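Local coordinates for protein putative NADH dehydrogenase/NAD(P)H nitroreductase (Bacteroides thetaiotaomicron VPI-5482, PDB 3KWK) that binds flavin mononucleotide and probably acts as an NAD(P)H-dependent oxidoreductase of the nitroreductase family, at residues Tyr25-Val30 against Gln80-Ile85; Lys76-Ala81 against Val149-Tyr154; Phe95-Asp100 against Asn143-Cys148. All coordinates share one frame; numbering follows the deposited sequence.

How the contacts relate
Contacts 1 and 2 lie together, their centres about 6 Å apart, and share Q80 and A81; contact 3 sits on the other side of the chain's centre, about 25 Å from contact 1 and 21 Å from contact 2, centre to centre. All three reach the same antiparallel sheet, in which strands 83-90 and 144-153 are neighbours. Contacts 2 and 3 use successive parts of strand 144-153, and contact 3 is nested inside the chain loop that contact 2 closes, whereas contact 1 closes before contact 3 opens. One end of strand 144-153 packs on helix 97-114, beside the flavin bound largely by the second subunit; farther along, it packs on M77, in the pocket of another flavin.

Contact 1 of 3, residues Tyr25-Val30 against Gln80-Ile85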
loop_
_atom_site.group_PDB
_atom_site.type_symbol
_atom_site.label_atom_id
_atom_site.label_comp_id
_atom_site.label_asym_id
_atom_site.label_seq_id
_atom_site.Cartn_x
_atom_site.Cartn_y
_atom_site.Cartn_z
ATOM N N TYR A 25 7.158 21.984 -3.795
ATOM C CA TYR A 25 7.060 22.283 -2.375
ATOM C C TYR A 25 7.463 23.710 -2.072
ATOM O O TYR A 25 8.364 24.283 -2.697
ATOM C CB TYR A 25 7.910 21.325 -1.518
ATOM C CG TYR A 25 7.824 19.915 -2.014
ATOM C CD1 TYR A 25 6.675 19.147 -1.819
ATOM C CD2 TYR A 25 8.896 19.343 -2.727
ATOM C CE1 TYR A 25 6.575 17.857 -2.327
ATOM C CE2 TYR A 25 8.783 18.097 -3.253
ATOM C CZ TYR A 25 7.638 17.344 -3.084
ATOM O OH TYR A 25 7.583 16.067 -3.655
ATOM N N LEU A 26 6.812 24.280 -1.063
ATOM C CA LEU A 26 7.248 25.553 -0.551
ATOM C C LEU A 26 8.605 25.388 0.113
ATOM O O LEU A 26 8.964 24.298 0.578
ATOM C CB LEU A 26 6.270 26.048 0.500
ATOM C CG LEU A 26 4.841 26.326 0.052
ATOM C CD1 LEU A 26 3.942 26.719 1.264
ATOM C CD2 LEU A 26 4.854 27.459 -0.945
ATOM N N ASN A 27 9.345 26.488 0.168
ATOM C CA ASN A 27 10.645 26.499 0.794
ATOM C C ASN A 27 10.465 26.736 2.289
ATOM O O ASN A 27 10.649 27.855 2.788
ATOM C CB ASN A 27 11.496 27.610 0.184
ATOM C CG ASN A 27 12.897 27.645 0.755
ATOM O OD1 ASN A 27 13.373 26.662 1.313
ATOM N ND2 ASN A 27 13.559 28.805 0.632
ATOM N N LYS A 28 10.055 25.690 2.986
ATOM C CA LYS A 28 9.812 25.765 4.409
ATOM C C LYS A 28 9.887 24.411 5.018
ATOM O O LYS A 28 9.594 23.417 4.368
ATOM C CB LYS A 28 8.505 26.441 4.741
ATOM C CG LYS A 28 7.341 25.777 4.251
ATOM C CD LYS A 28 6.045 26.472 4.778
ATOM C CE LYS A 28 6.042 26.609 6.292
ATOM N NZ LYS A 28 4.676 26.805 6.870
ATOM N N GLY A 29 10.343 24.338 6.260
ATOM C CA GLY A 29 10.518 23.082 6.866
ATOM C C GLY A 29 9.230 22.404 7.263
ATOM O O GLY A 29 8.163 23.025 7.312
ATOM N N VAL A 30 9.387 21.159 7.631
ATOM C CA VAL A 30 8.312 20.310 8.097
ATOM C C VAL A 30 8.588 19.983 9.568
ATOM O O VAL A 30 9.697 19.586 9.944
ATOM C CB VAL A 30 8.133 19.050 7.238
ATOM C CG1 VAL A 30 7.055 18.123 7.875
ATOM C CG2 VAL A 30 7.807 19.424 5.753
ATOM N N GLN A 80 14.000 20.596 -4.519
ATOM C CA GLN A 80 13.161 21.581 -3.817
ATOM C C GLN A 80 12.517 21.042 -2.556
ATOM O O GLN A 80 11.751 21.735 -1.879
ATOM C CB GLN A 80 12.149 22.240 -4.765
ATOM C CG GLN A 80 11.224 21.354 -5.462
ATOM C CD GLN A 80 10.276 22.160 -6.323
ATOM O OE1 GLN A 80 9.286 22.628 -5.828
ATOM N NE2 GLN A 80 10.582 22.308 -7.616
ATOM N N ALA A 81 12.837 19.797 -2.211
ATOM C CA ALA A 81 12.377 19.180 -0.987
ATOM C C ALA A 81 13.418 19.411 0.115
ATOM O O ALA A 81 14.637 19.335 -0.137
ATOM C CB ALA A 81 12.168 17.613 -1.224
ATOM N N ARG A 82 12.966 19.688 1.332
ATOM C CA ARG A 82 13.861 19.745 2.502
ATOM C C ARG A 82 14.224 18.350 3.018
ATOM O O ARG A 82 15.215 18.195 3.688
ATOM C CB ARG A 82 13.188 20.465 3.685
ATOM C CG ARG A 82 12.932 21.903 3.547
ATOM C CD ARG A 82 14.207 22.711 3.690
ATOM N NE ARG A 82 13.855 24.086 3.487
ATOM C CZ ARG A 82 13.616 24.942 4.472
ATOM N NH1 ARG A 82 13.735 24.544 5.733
ATOM N NH2 ARG A 82 13.289 26.182 4.172
ATOM N N ASN A 83 13.354 17.367 2.768
ATOM C CA ASN A 83 13.518 16.026 3.279
ATOM C C ASN A 83 12.879 14.986 2.342
ATOM O O ASN A 83 11.979 15.294 1.538
ATOM C CB ASN A 83 12.796 15.808 4.647
ATOM C CG ASN A 83 13.086 16.860 5.687
ATOM O OD1 ASN A 83 14.055 16.749 6.450
ATOM N ND2 ASN A 83 12.249 17.877 5.731
ATOM N N ALA A 84 13.330 13.744 2.490
ATOM C CA ALA A 84 12.727 12.603 1.794
ATOM C C ALA A 84 12.801 11.408 2.714
ATOM O O ALA A 84 13.701 11.354 3.569
ATOM C CB ALA A 84 13.488 12.303 0.483
ATOM N N ILE A 85 11.818 10.522 2.621
ATOM C CA ILE A 85 11.901 9.222 3.291
ATOM C C ILE A 85 12.160 8.177 2.226
ATOM O O ILE A 85 11.412 8.104 1.231
ATOM C CB ILE A 85 10.609 8.879 4.050
ATOM C CG1 ILE A 85 10.429 9.879 5.208
ATOM C CG2 ILE A 85 10.656 7.422 4.605
ATOM C CD1 ILE A 85 9.073 9.781 5.904
HETATM O O HOH W 1 11.146 24.670 -2.101
HETATM O O HOH W 2 11.192 22.610 0.426
HETATM O O HOH W 3 12.031 26.370 7.540
HETATM O O HOH W 4 12.135 20.108 7.610
#
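Y25 and Q80 approach to 6.3 Å between their CA atoms, and G29 and R82 to 6.4 Å, yet no direct backbone hydrogen bond joins 25-30 to 80-85. Instead, one water lies between Y25 O and Q80 O, another joins G29 N to R82 NH1, and a third links V30 N to N83 ND2. The amide of Y25 donates to the Q80 side chain, N to OE1 3.0 Å at 160°, tilted somewhat from the carbonyl plane. Next to this bond, Y25 CE2 packs on A81 CB at 4.0 Å, and the same ring also rests on M77 and P151.

In this nitroreductase-family fold, a loop between helices 11-18 and 32-43 is thereby laid over the lead-in to strand 83-90. N27, the centre of an inverse gamma turn, has CG anti to its backbone N (chi1 -178°), and OD1 accepts from R82 NH2 at 2.9 Å. This acceptor lies in the guanidinium plane, whereas NH2 stands above the amide carbonyl plane, the amide and guanidinium planes being 74° apart. A weak second bond runs from R82 NE to N27 OD1. One guanidinium face covers the K28-G29 backbone, with K28 C 3.7 Å above its centre.

Contact 2 of 3, residues Lys76-Ala81 against Val149-Tyr154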
loop_
_atom_site.group_PDB
_atom_site.type_symbol
_atom_site.label_atom_id
_atom_site.label_comp_id
_atom_site.label_asym_id
_atom_site.label_seq_id
_atom_site.Cartn_x
_atom_site.Cartn_y
_atom_site.Cartn_z
ATOM N N LYS A 76 13.496 14.603 -9.750
ATOM C CA LYS A 76 14.177 15.933 -9.856
ATOM C C LYS A 76 13.674 16.918 -8.810
ATOM O O LYS A 76 14.398 17.853 -8.407
ATOM C CB LYS A 76 14.022 16.516 -11.259
ATOM C CG LYS A 76 14.556 15.580 -12.367
ATOM C CD LYS A 76 16.035 15.311 -12.216
ATOM C CE LYS A 76 16.510 14.232 -13.199
ATOM N NZ LYS A 76 17.925 13.917 -12.927
HETATM N N MSE A 77 12.460 16.684 -8.316
HETATM C CA MSE A 77 11.904 17.524 -7.268
HETATM C C MSE A 77 12.598 17.406 -5.922
HETATM O O MSE A 77 12.344 18.175 -4.992
HETATM C CB MSE A 77 10.396 17.285 -7.109
HETATM C CG MSE A 77 9.923 16.034 -6.350
HETATM SE SE MSE A 77 10.390 14.351 -7.211
HETATM C CE MSE A 77 9.022 14.337 -8.574
ATOM N N LEU A 78 13.476 16.416 -5.770
ATOM C CA LEU A 78 14.334 16.396 -4.577
ATOM C C LEU A 78 15.120 17.705 -4.344
ATOM O O LEU A 78 15.463 17.985 -3.219
ATOM C CB LEU A 78 15.327 15.245 -4.663
ATOM C CG LEU A 78 14.752 13.847 -4.378
ATOM C CD1 LEU A 78 15.746 12.760 -4.810
ATOM C CD2 LEU A 78 14.442 13.712 -2.873
ATOM N N THR A 79 15.426 18.480 -5.385
ATOM C CA THR A 79 16.183 19.707 -5.213
ATOM C C THR A 79 15.317 20.767 -4.525
ATOM O O THR A 79 15.842 21.727 -3.949
ATOM C CB THR A 79 16.750 20.253 -6.540
ATOM O OG1 THR A 79 15.671 20.592 -7.426
ATOM C CG2 THR A 79 17.730 19.257 -7.178
ATOM N N GLN A 80 14.000 20.596 -4.519
ATOM C CA GLN A 80 13.161 21.581 -3.817
ATOM C C GLN A 80 12.517 21.042 -2.556
ATOM O O GLN A 80 11.751 21.735 -1.879
ATOM C CB GLN A 80 12.149 22.240 -4.765
ATOM C CG GLN A 80 11.224 21.354 -5.462
ATOM C CD GLN A 80 10.276 22.160 -6.323
ATOM O OE1 GLN A 80 9.286 22.628 -5.828
ATOM N NE2 GLN A 80 10.582 22.308 -7.616
ATOM N N ALA A 81 12.837 19.797 -2.211
ATOM C CA ALA A 81 12.377 19.180 -0.987
ATOM C C ALA A 81 13.418 19.411 0.115
ATOM O O ALA A 81 14.637 19.335 -0.137
ATOM C CB ALA A 81 12.168 17.613 -1.224
ATOM N N VAL A 149 11.792 6.427 -3.142
ATOM C CA VAL A 149 12.226 7.648 -2.526
ATOM C C VAL A 149 11.010 8.559 -2.492
ATOM O O VAL A 149 10.397 8.846 -3.536
ATOM C CB VAL A 149 13.376 8.319 -3.317
ATOM C CG1 VAL A 149 13.743 9.632 -2.647
ATOM C CG2 VAL A 149 14.638 7.398 -3.399
ATOM N N ILE A 150 10.627 8.994 -1.303
ATOM C CA ILE A 150 9.456 9.859 -1.146
ATOM C C ILE A 150 9.863 11.266 -0.682
ATOM O O ILE A 150 10.004 11.513 0.534
ATOM C CB ILE A 150 8.451 9.240 -0.121
ATOM C CG1 ILE A 150 8.078 7.805 -0.479
ATOM C CG2 ILE A 150 7.156 10.106 0.023
ATOM C CD1 ILE A 150 7.166 7.135 0.543
ATOM N N PRO A 151 10.094 12.172 -1.633
ATOM C CA PRO A 151 10.203 13.587 -1.239
ATOM C C PRO A 151 8.871 14.071 -0.644
ATOM O O PRO A 151 7.791 13.565 -1.003
ATOM C CB PRO A 151 10.488 14.309 -2.548
ATOM C CG PRO A 151 10.693 13.222 -3.575
ATOM C CD PRO A 151 9.969 12.022 -3.083
ATOM N N PHE A 152 8.947 15.017 0.273
ATOM C CA PHE A 152 7.746 15.605 0.797
ATOM C C PHE A 152 8.002 17.013 1.284
ATOM O O PHE A 152 9.165 17.432 1.441
ATOM C CB PHE A 152 7.171 14.730 1.920
ATOM C CG PHE A 152 8.081 14.613 3.136
ATOM C CD1 PHE A 152 9.093 13.664 3.184
ATOM C CD2 PHE A 152 7.867 15.413 4.249
ATOM C CE1 PHE A 152 9.893 13.577 4.292
ATOM C CE2 PHE A 152 8.659 15.319 5.359
ATOM C CZ PHE A 152 9.683 14.391 5.379
ATOM N N GLY A 153 6.901 17.735 1.480
ATOM C CA GLY A 153 6.938 19.115 1.919
ATOM C C GLY A 153 5.541 19.702 1.955
ATOM O O GLY A 153 4.549 19.017 1.609
ATOM N N TYR A 154 5.449 20.996 2.256
ATOM C CA TYR A 154 4.181 21.680 2.097
ATOM C C TYR A 154 3.982 21.913 0.587
ATOM O O TYR A 154 4.880 22.456 -0.070
ATOM C CB TYR A 154 4.166 22.993 2.869
ATOM C CG TYR A 154 3.950 22.714 4.341
ATOM C CD1 TYR A 154 2.699 22.398 4.782
ATOM C CD2 TYR A 154 5.010 22.642 5.257
ATOM C CE1 TYR A 154 2.462 22.104 6.145
ATOM C CE2 TYR A 154 4.789 22.337 6.591
ATOM C CZ TYR A 154 3.522 22.082 7.027
ATOM O OH TYR A 154 3.240 21.762 8.337
#
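P151 meets three residues of 76-81 with its ring: M77, a selenomethionine, and L78 both reach CG, while A81 CB meets P151 CB. The proline has the most surface buried by the contact, followed by L78 and A81, and its CA is 6.0 Å from that of A81. L78 crosses the proline at about a right angle, its CD2 branch 3.8 Å from P151 CG. That same methyl extends to V149 CG1 at 4.1 Å and so spans two residues whose side chains emerge on one side of strand 144-153. Behind it, L78 also packs on L65 and A69 of helix 62-71, placing the leucine between helix and sheet.

A81, which lies just before strand 83-90, has its CB 3.9 Å from P151 CB and 4.0 Å from F152 O. From the 3-10 turn at 76-79, M77 comes across the proline too, its SE 3.8 Å from P151 CG. With chi1 at 78°, CG stands between the backbone N and the carbonyl carbon; further bends at chi2 and chi3 complete a folded chain. M77 belongs to the FMN pocket and touches the flavin.

No hydrogen bond crosses between the segments, and every touching residue is buried, which implies that apolar van der Waals contact joins this pocket-lining turn to the sheet.

Contact 3 of 3, residues Phe95-Asp100 against Asn143-Cys148; sequences FYWYLD and NILPLC. With FMN (flavin mononucleotide), chain B.
W97, in the first turn of helix 97-114, turns a face of its indole to L145 and an edge to L147 of strand 144-153, joining helix to antiparallel sheet in this nitroreductase-family fold. The tryptophan CG lies between the backbone N and the carbonyl carbon (chi1 69°), and the side chain crosses that of L145 at about a right angle. L145 CB sits over the six-membered ring, 3.9 Å from its centroid and 23° off the normal, a CH-pi contact. From the same residue, CD1 reaches W97 CZ2 at 3.5 Å, so two carbons of one leucine meet the benzo part of the indole. Against the opposite face lies Y98 CB, 3.7 Å above the plane and offset toward the rim, so the ring has its own helix on one side and the strand on the other.

L147 comes to the indole from another direction, with CB near the ring plane and 4.1 Å from W97 CZ3. Its CG is anti to the backbone N (chi1 175°), and CD2 lies 4.1 Å from Y98 O. Here the strand carries a classic beta bulge, L147 and C148 both facing V87.

Y98 directs its phenol toward the dimer interface, where OH is hydrogen-bonded to Y125 OH of the second subunit, while W97 meets Y125 of its own chain edge-to-face. Residues of the second subunit, among them R19, S21 and R23, hydrogen-bond the flavin beside this helix. L99 CB touches the FMN C7M methyl at 4.0 Å. D100 OD2 is hydrogen-bonded to S47 OG and D100 OD1 to G48 N; OD1 also lies 3.3 Å from FMN C8M.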
loop_
_atom_site.group_PDB
_atom_site.type_symbol
_atom_site.label_atom_id
_atom_site.label_comp_id
_atom_site.label_asym_id
_atom_site.label_seq_id
_atom_site.Cartn_x
_atom_site.Cartn_y
_atom_site.Cartn_z
ATOM N N PHE A 95 10.903 -12.332 1.418
ATOM C CA PHE A 95 10.668 -12.205 -0.040
ATOM C C PHE A 95 9.352 -11.473 -0.353
ATOM O O PHE A 95 9.007 -11.299 -1.519
ATOM C CB PHE A 95 10.769 -13.548 -0.782
ATOM C CG PHE A 95 9.845 -14.650 -0.269
ATOM C CD1 PHE A 95 8.491 -14.591 -0.545
ATOM C CD2 PHE A 95 10.329 -15.727 0.444
ATOM C CE1 PHE A 95 7.608 -15.563 -0.099
ATOM C CE2 PHE A 95 9.479 -16.695 0.875
ATOM C CZ PHE A 95 8.090 -16.598 0.608
ATOM N N TYR A 96 8.635 -11.044 0.686
ATOM C CA TYR A 96 7.489 -10.165 0.479
ATOM C C TYR A 96 7.881 -8.708 0.619
ATOM O O TYR A 96 7.013 -7.863 0.605
ATOM C CB TYR A 96 6.400 -10.442 1.507
ATOM C CG TYR A 96 5.878 -11.841 1.629
ATOM C CD1 TYR A 96 5.012 -12.362 0.698
ATOM C CD2 TYR A 96 6.161 -12.600 2.741
ATOM C CE1 TYR A 96 4.504 -13.634 0.845
ATOM C CE2 TYR A 96 5.629 -13.851 2.922
ATOM C CZ TYR A 96 4.798 -14.361 1.996
ATOM O OH TYR A 96 4.269 -15.620 2.228
ATOM N N TRP A 97 9.180 -8.396 0.759
ATOM C CA TRP A 97 9.594 -7.076 1.194
ATOM C C TRP A 97 8.967 -5.977 0.379
ATOM O O TRP A 97 8.591 -4.981 0.919
ATOM C CB TRP A 97 11.132 -6.930 1.261
ATOM C CG TRP A 97 11.798 -6.932 -0.078
ATOM C CD1 TRP A 97 12.295 -8.015 -0.761
ATOM C CD2 TRP A 97 12.071 -5.791 -0.889
ATOM N NE1 TRP A 97 12.823 -7.629 -1.960
ATOM C CE2 TRP A 97 12.681 -6.261 -2.083
ATOM C CE3 TRP A 97 11.802 -4.443 -0.761
ATOM C CZ2 TRP A 97 13.013 -5.403 -3.117
ATOM C CZ3 TRP A 97 12.187 -3.574 -1.799
ATOM C CH2 TRP A 97 12.791 -4.068 -2.946
ATOM N N TYR A 98 8.939 -6.132 -0.956
ATOM C CA TYR A 98 8.493 -5.044 -1.856
ATOM C C TYR A 98 6.965 -4.868 -1.806
ATOM O O TYR A 98 6.455 -3.826 -2.158
ATOM C CB TYR A 98 8.969 -5.266 -3.284
ATOM C CG TYR A 98 8.757 -6.630 -3.866
ATOM C CD1 TYR A 98 9.671 -7.648 -3.656
ATOM C CD2 TYR A 98 7.657 -6.920 -4.638
ATOM C CE1 TYR A 98 9.474 -8.940 -4.190
ATOM C CE2 TYR A 98 7.459 -8.184 -5.204
ATOM C CZ TYR A 98 8.369 -9.197 -4.950
ATOM O OH TYR A 98 8.194 -10.439 -5.511
ATOM N N LEU A 99 6.253 -5.878 -1.356
ATOM C CA LEU A 99 4.798 -5.784 -1.136
ATOM C C LEU A 99 4.535 -5.081 0.197
ATOM O O LEU A 99 3.828 -4.084 0.246
ATOM C CB LEU A 99 4.155 -7.183 -1.198
ATOM C CG LEU A 99 4.514 -8.071 -2.432
ATOM C CD1 LEU A 99 3.893 -9.492 -2.269
ATOM C CD2 LEU A 99 4.050 -7.359 -3.735
ATOM N N ASP A 100 5.078 -5.609 1.300
ATOM C CA ASP A 100 5.016 -4.962 2.589
ATOM C C ASP A 100 5.409 -3.486 2.471
ATOM O O ASP A 100 4.742 -2.604 3.009
ATOM C CB ASP A 100 5.975 -5.574 3.611
ATOM C CG ASP A 100 5.699 -7.029 3.969
ATOM O OD1 ASP A 100 4.791 -7.694 3.381
ATOM O OD2 ASP A 100 6.409 -7.469 4.917
ATOM N N ASN A 143 21.808 -6.328 1.506
ATOM C CA ASN A 143 20.502 -6.983 1.719
ATOM C C ASN A 143 19.320 -6.036 1.822
ATOM O O ASN A 143 18.172 -6.437 1.695
ATOM C CB ASN A 143 20.524 -7.893 2.948
ATOM C CG ASN A 143 20.958 -7.173 4.218
ATOM O OD1 ASN A 143 22.076 -6.651 4.277
ATOM N ND2 ASN A 143 20.113 -7.216 5.272
ATOM N N ILE A 144 19.633 -4.771 2.075
ATOM C CA ILE A 144 18.624 -3.722 2.227
ATOM C C ILE A 144 18.362 -3.072 0.884
ATOM O O ILE A 144 19.235 -2.408 0.345
ATOM C CB ILE A 144 19.046 -2.674 3.269
ATOM C CG1 ILE A 144 19.379 -3.302 4.622
ATOM C CG2 ILE A 144 17.947 -1.599 3.482
ATOM C CD1 ILE A 144 18.292 -4.226 5.290
ATOM N N LEU A 145 17.170 -3.305 0.349
ATOM C CA LEU A 145 16.833 -2.884 -1.000
ATOM C C LEU A 145 15.875 -1.708 -0.974
ATOM O O LEU A 145 14.833 -1.784 -0.333
ATOM C CB LEU A 145 16.216 -4.055 -1.778
ATOM C CG LEU A 145 17.066 -5.317 -1.803
ATOM C CD1 LEU A 145 16.378 -6.361 -2.688
ATOM C CD2 LEU A 145 18.529 -5.083 -2.251
ATOM N N PRO A 146 16.164 -0.655 -1.746
ATOM C CA PRO A 146 15.264 0.518 -1.702
ATOM C C PRO A 146 14.070 0.370 -2.637
ATOM O O PRO A 146 14.271 0.127 -3.819
ATOM C CB PRO A 146 16.181 1.676 -2.154
ATOM C CG PRO A 146 17.205 1.053 -3.002
ATOM C CD PRO A 146 17.398 -0.362 -2.498
ATOM N N LEU A 147 12.853 0.475 -2.095
ATOM C CA LEU A 147 11.659 0.452 -2.892
ATOM C C LEU A 147 11.437 1.797 -3.577
ATOM O O LEU A 147 11.276 1.842 -4.782
ATOM C CB LEU A 147 10.412 0.087 -2.080
ATOM C CG LEU A 147 9.106 0.162 -2.847
ATOM C CD1 LEU A 147 9.068 -0.932 -3.875
ATOM C CD2 LEU A 147 7.890 0.034 -1.885
ATOM N N CYS A 148 11.454 2.878 -2.812
ATOM C CA CYS A 148 11.076 4.167 -3.357
ATOM C C CYS A 148 11.672 5.270 -2.496
ATOM O O CYS A 148 11.973 5.072 -1.287
ATOM C CB CYS A 148 9.540 4.271 -3.497
ATOM S SG CYS A 148 8.664 4.151 -1.922
HETATM N N1 FMN B . -2.434 -13.428 6.367
HETATM C C2 FMN B . -3.022 -14.643 6.169
HETATM O O2 FMN B . -3.827 -15.070 7.015
HETATM N N3 FMN B . -2.717 -15.399 5.048
HETATM C C4 FMN B . -1.816 -14.980 4.093
HETATM O O4 FMN B . -1.576 -15.701 3.076
HETATM C C4A FMN B . -1.214 -13.736 4.303
HETATM N N5 FMN B . -0.277 -13.253 3.399
HETATM C C5A FMN B . 0.170 -11.963 3.495
HETATM C C6 FMN B . 0.988 -11.453 2.476
HETATM C C7 FMN B . 1.398 -10.130 2.548
HETATM C C7M FMN B . 2.287 -9.509 1.457
HETATM C C8 FMN B . 1.026 -9.313 3.599
HETATM C C8M FMN B . 1.503 -7.882 3.613
HETATM C C9 FMN B . 0.235 -9.827 4.611
HETATM C C9A FMN B . -0.205 -11.159 4.566
HETATM N N10 FMN B . -0.981 -11.715 5.587
HETATM C C10 FMN B . -1.528 -12.955 5.421
HETATM C "C1'" FMN B . -1.363 -10.887 6.757
HETATM C "C2'" FMN B . -0.204 -10.777 7.745
HETATM O "O2'" FMN B . 0.001 -12.014 8.436
HETATM C "C3'" FMN B . -0.406 -9.601 8.723
HETATM O "O3'" FMN B . -0.397 -8.361 8.016
HETATM C "C4'" FMN B . 0.702 -9.538 9.811
HETATM O "O4'" FMN B . 0.581 -10.682 10.668
HETATM C "C5'" FMN B . 0.660 -8.248 10.635
HETATM O "O5'" FMN B . -0.613 -8.233 11.274
HETATM P P FMN B . -1.655 -6.999 11.049
HETATM O O1P FMN B . -2.086 -7.005 9.570
HETATM O O2P FMN B . -2.782 -7.426 12.013
HETATM O O3P FMN B . -0.994 -5.689 11.428
#